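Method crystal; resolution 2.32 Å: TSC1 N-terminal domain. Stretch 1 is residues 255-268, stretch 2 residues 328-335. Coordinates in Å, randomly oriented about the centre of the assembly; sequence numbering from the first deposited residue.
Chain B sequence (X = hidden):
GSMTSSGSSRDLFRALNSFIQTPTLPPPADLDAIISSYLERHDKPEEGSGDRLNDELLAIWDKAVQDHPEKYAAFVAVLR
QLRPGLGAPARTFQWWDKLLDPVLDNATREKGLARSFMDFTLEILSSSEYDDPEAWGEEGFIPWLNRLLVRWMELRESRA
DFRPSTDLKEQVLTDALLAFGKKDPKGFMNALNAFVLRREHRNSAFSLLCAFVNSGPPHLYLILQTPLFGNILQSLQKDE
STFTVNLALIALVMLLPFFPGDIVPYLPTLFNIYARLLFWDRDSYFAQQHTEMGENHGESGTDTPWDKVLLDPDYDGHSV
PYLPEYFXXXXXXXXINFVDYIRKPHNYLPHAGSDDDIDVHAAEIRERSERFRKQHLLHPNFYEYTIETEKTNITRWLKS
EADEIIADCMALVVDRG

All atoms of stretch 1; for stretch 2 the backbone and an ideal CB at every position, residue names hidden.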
# COMPACT_ATOMS: atom_id res chain seq x y z
N LEU B 255 -21.11 -9.81 -5.62
CA LEU B 255 -22.33 -9.01 -5.65
C LEU B 255 -22.07 -7.54 -5.36
O LEU B 255 -22.71 -6.67 -5.96
CB LEU B 255 -23.35 -9.58 -4.66
CG LEU B 255 -24.10 -10.85 -5.05
CD1 LEU B 255 -24.73 -11.48 -3.83
CD2 LEU B 255 -25.15 -10.54 -6.10
N LEU B 256 -21.16 -7.26 -4.44
CA LEU B 256 -20.95 -5.88 -3.99
C LEU B 256 -20.63 -4.89 -5.10
O LEU B 256 -21.16 -3.76 -5.04
CB LEU B 256 -19.85 -5.86 -2.92
CG LEU B 256 -20.19 -6.55 -1.60
CD1 LEU B 256 -19.02 -6.46 -0.63
CD2 LEU B 256 -21.45 -5.96 -0.99
N PRO B 257 -19.82 -5.20 -6.12
CA PRO B 257 -19.57 -4.20 -7.17
C PRO B 257 -20.80 -3.79 -7.97
O PRO B 257 -20.72 -2.82 -8.73
CB PRO B 257 -18.54 -4.89 -8.08
CG PRO B 257 -17.88 -5.89 -7.20
CD PRO B 257 -18.95 -6.38 -6.28
N PHE B 258 -21.93 -4.49 -7.82
CA PHE B 258 -23.15 -4.13 -8.54
C PHE B 258 -24.04 -3.17 -7.76
O PHE B 258 -24.99 -2.63 -8.34
CB PHE B 258 -23.94 -5.39 -8.90
CG PHE B 258 -23.32 -6.20 -10.00
CD1 PHE B 258 -22.38 -7.18 -9.72
CD2 PHE B 258 -23.67 -5.97 -11.32
CE1 PHE B 258 -21.80 -7.92 -10.73
CE2 PHE B 258 -23.10 -6.71 -12.34
CZ PHE B 258 -22.17 -7.69 -12.05
N PHE B 259 -23.78 -2.95 -6.47
CA PHE B 259 -24.51 -1.95 -5.70
C PHE B 259 -23.64 -1.40 -4.57
O PHE B 259 -24.03 -1.47 -3.40
CB PHE B 259 -25.81 -2.55 -5.15
CG PHE B 259 -25.66 -3.94 -4.60
CD1 PHE B 259 -25.79 -5.04 -5.44
CD2 PHE B 259 -25.41 -4.16 -3.26
CE1 PHE B 259 -25.66 -6.33 -4.94
CE2 PHE B 259 -25.28 -5.44 -2.75
CZ PHE B 259 -25.41 -6.52 -3.60
N PRO B 260 -22.47 -0.83 -4.88
CA PRO B 260 -21.56 -0.42 -3.80
C PRO B 260 -22.07 0.76 -2.99
O PRO B 260 -21.72 0.88 -1.80
CB PRO B 260 -20.27 -0.08 -4.55
CG PRO B 260 -20.75 0.38 -5.88
CD PRO B 260 -21.95 -0.45 -6.21
N GLY B 261 -22.87 1.65 -3.58
CA GLY B 261 -23.38 2.80 -2.87
C GLY B 261 -24.57 2.53 -1.97
O GLY B 261 -25.00 3.44 -1.25
N ASP B 262 -25.11 1.31 -1.99
CA ASP B 262 -26.28 0.97 -1.21
C ASP B 262 -25.97 0.11 0.01
O ASP B 262 -26.90 -0.26 0.74
CB ASP B 262 -27.30 0.24 -2.10
CG ASP B 262 -27.67 1.03 -3.34
OD1 ASP B 262 -28.02 2.22 -3.20
OD2 ASP B 262 -27.60 0.46 -4.45
N ILE B 263 -24.70 -0.22 0.25
CA ILE B 263 -24.33 -1.12 1.33
C ILE B 263 -23.93 -0.37 2.60
O ILE B 263 -23.46 -0.99 3.56
CB ILE B 263 -23.20 -2.07 0.89
CG1 ILE B 263 -21.90 -1.30 0.67
CG2 ILE B 263 -23.61 -2.82 -0.37
CD1 ILE B 263 -20.73 -2.19 0.30
N VAL B 264 -24.07 0.96 2.62
CA VAL B 264 -23.72 1.73 3.81
C VAL B 264 -24.44 1.23 5.07
O VAL B 264 -23.78 1.05 6.10
CB VAL B 264 -23.94 3.23 3.56
CG1 VAL B 264 -23.80 4.02 4.86
CG2 VAL B 264 -22.97 3.74 2.52
N PRO B 265 -25.76 0.98 5.06
CA PRO B 265 -26.39 0.44 6.27
C PRO B 265 -25.87 -0.93 6.68
O PRO B 265 -26.06 -1.33 7.83
CB PRO B 265 -27.88 0.38 5.90
CG PRO B 265 -28.03 1.36 4.79
CD PRO B 265 -26.76 1.28 4.02
N TYR B 266 -25.23 -1.65 5.77
CA TYR B 266 -24.73 -2.99 6.06
C TYR B 266 -23.27 -3.01 6.51
O TYR B 266 -22.77 -4.07 6.89
CB TYR B 266 -24.88 -3.88 4.82
CG TYR B 266 -26.32 -4.10 4.39
CD1 TYR B 266 -27.09 -5.10 4.96
CD2 TYR B 266 -26.90 -3.29 3.42
CE1 TYR B 266 -28.41 -5.29 4.58
CE2 TYR B 266 -28.22 -3.48 3.03
CZ TYR B 266 -28.96 -4.48 3.61
OH TYR B 266 -30.27 -4.67 3.22
N LEU B 267 -22.58 -1.87 6.47
CA LEU B 267 -21.16 -1.83 6.79
C LEU B 267 -20.82 -2.41 8.16
O LEU B 267 -19.87 -3.19 8.26
CB LEU B 267 -20.63 -0.40 6.64
CG LEU B 267 -20.46 0.08 5.20
CD1 LEU B 267 -19.87 1.48 5.17
CD2 LEU B 267 -19.60 -0.89 4.40
N PRO B 268 -21.53 -2.06 9.26
CA PRO B 268 -21.22 -2.73 10.54
C PRO B 268 -21.33 -4.24 10.46
O PRO B 268 -20.52 -4.95 11.06
CB PRO B 268 -22.24 -2.12 11.50
CG PRO B 268 -22.57 -0.80 10.91
CD PRO B 268 -22.55 -1.02 9.43
N UNK B 328 -9.95 -6.98 0.16
CA UNK B 328 -9.73 -6.10 -0.99
C UNK B 328 -10.99 -5.35 -1.37
O UNK B 328 -10.95 -4.14 -1.64
CB UNK B 328 -9.23 -6.91 -2.19
N UNK B 329 -12.14 -6.04 -1.40
CA UNK B 329 -13.36 -5.38 -1.84
C UNK B 329 -13.87 -4.41 -0.78
O UNK B 329 -14.43 -3.36 -1.11
CB UNK B 329 -14.44 -6.42 -2.17
N UNK B 330 -13.69 -4.73 0.50
CA UNK B 330 -14.08 -3.80 1.56
C UNK B 330 -13.18 -2.58 1.56
O UNK B 330 -13.66 -1.44 1.66
CB UNK B 330 -14.03 -4.49 2.93
N UNK B 331 -11.87 -2.79 1.45
CA UNK B 331 -10.93 -1.68 1.41
C UNK B 331 -11.07 -0.87 0.12
O UNK B 331 -10.83 0.34 0.13
CB UNK B 331 -9.50 -2.20 1.55
N UNK B 332 -11.46 -1.52 -0.98
CA UNK B 332 -11.63 -0.80 -2.23
C UNK B 332 -12.84 0.10 -2.24
O UNK B 332 -12.83 1.16 -2.88
CB UNK B 332 -11.73 -1.79 -3.39
N UNK B 333 -13.91 -0.29 -1.54
CA UNK B 333 -15.17 0.45 -1.57
C UNK B 333 -15.26 1.49 -0.46
O UNK B 333 -15.65 2.63 -0.71
CB UNK B 333 -16.35 -0.52 -1.46
N UNK B 334 -14.92 1.11 0.77
CA UNK B 334 -15.01 2.01 1.92
C UNK B 334 -13.75 1.88 2.76
O UNK B 334 -13.77 1.35 3.88
CB UNK B 334 -16.25 1.71 2.76
N UNK B 335 -12.61 2.37 2.25
CA UNK B 335 -11.35 2.22 3.00
C UNK B 335 -11.33 2.97 4.31
O UNK B 335 -10.88 2.42 5.33
CB UNK B 335 -10.17 2.69 2.14

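Position 328 lies on a helix, with phi/psi of -62/-43, and nothing of stretch 1 comes within 5.5 Å of its ideal CB. Stretch 1 therefore decides little here; many residue types would do. The deposited residue is Thr-328, whose OG1 is hydrogen-bonded elsewhere in the structure.

Position 329 is different. Its CA-to-CB bond points toward stretch 1, and the ideal CB stands 4.8 Å from Leu-256 CD1. What waits there is purely apolar, the side chain of Leu-256 and the ring of Pro-257, so a medium-sized aliphatic group such as leucine, isoleucine, valine or methionine would suit. The residue is Ile-329: its CG2 packs against Leu-256 CD1 at 4.1 Å, and its CD1 lies 4.1 Å from Pro-257 CG.

At 330 the bond points sideways, and the ideal CB finds no partner within 5.5 Å. Only a longer side chain could approach stretch 1. The end of Leu-330 comes nearer, its CD2 stopping 4.7 Å from Leu-256 CD1.

Position 331 is helical and out of reach, so stretch 1 sets no preference and many types would suit; the residue is Tyr-331, with its OH hydrogen-bonded elsewhere in the structure. At 332, also out of reach, an ideal CB would sit 3.0 Å from the carbonyl O of residue 328, a crowding that favours glycine; Gly-332 indeed occupies it, and its N donates a helical hydrogen bond to Thr-328 O at 2.7 Å.

Position 333, one turn on from 329, again points toward stretch 1. Its ideal CB is 5.0 Å from both Ile-263 CD1 and Pro-260 CB, leaving room for a branched aliphatic chain or methionine. Leu-333 CD1 lies 4.1 Å from both Leu-256 CB and Ile-263 CD1, and both its methyls pack on Pro-260 CB, CD2 at 3.9 Å and CD1 at 4.0 Å.

Position 334 leaves helical geometry, with phi/psi of -135/70, and aims its CB toward stretch 1, 4.4 Å from Leu-267 CD1. Beyond lie Ile-263 and Val-264, and farther still the carbonyl O of Pro-260, an acceptor. A long, largely apolar side chain ending in a donor is wanted; a large apolar one could fill the space but leave the acceptor unanswered. Tyr-334 meets both demands. Leu-267 CD1 sits over one ring face in a CH-pi contact, 4.1 Å from the centroid, Ile-263 CG1 lies 3.7 Å from CE1, and OH donates a hydrogen bond to Pro-260 O at 2.8 Å.

Position 335 has no contact with stretch 1. Its phi of -65° is compatible with proline, among many others, and Pro-335 follows the N-cap residue, where a helix's first turn readily accepts proline.

Stretch 2 328-335: TILYGLYP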
# COMPACT_ATOMS: atom_id res chain seq x y z
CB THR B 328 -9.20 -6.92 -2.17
OG1 THR B 328 -7.88 -7.38 -1.88
CG2 THR B 328 -9.17 -6.07 -3.44
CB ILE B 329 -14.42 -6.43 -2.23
CG1 ILE B 329 -15.54 -5.79 -3.05
CG2 ILE B 329 -15.00 -7.14 -1.01
CD1 ILE B 329 -15.06 -5.17 -4.35
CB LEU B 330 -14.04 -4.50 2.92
CG LEU B 330 -15.07 -5.60 3.20
CD1 LEU B 330 -14.81 -6.21 4.57
CD2 LEU B 330 -16.48 -5.05 3.11
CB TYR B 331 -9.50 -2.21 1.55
CG TYR B 331 -8.42 -1.15 1.46
CD1 TYR B 331 -8.16 -0.30 2.52
CD2 TYR B 331 -7.66 -1.02 0.31
CE1 TYR B 331 -7.17 0.66 2.44
CE2 TYR B 331 -6.67 -0.06 0.21
CZ TYR B 331 -6.43 0.78 1.28
OH TYR B 331 -5.45 1.73 1.19
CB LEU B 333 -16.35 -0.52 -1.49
CG LEU B 333 -16.48 -1.48 -2.68
CD1 LEU B 333 -17.72 -2.35 -2.55
CD2 LEU B 333 -16.50 -0.69 -3.98
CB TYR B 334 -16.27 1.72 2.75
CG TYR B 334 -17.55 2.03 2.03
CD1 TYR B 334 -18.18 1.08 1.23
CD2 TYR B 334 -18.14 3.28 2.13
CE1 TYR B 334 -19.35 1.36 0.57
CE2 TYR B 334 -19.32 3.58 1.47
CZ TYR B 334 -19.92 2.61 0.69
OH TYR B 334 -21.09 2.90 0.03
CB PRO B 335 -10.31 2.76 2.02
CG PRO B 335 -11.07 3.71 1.15
CD PRO B 335 -12.42 3.09 0.98
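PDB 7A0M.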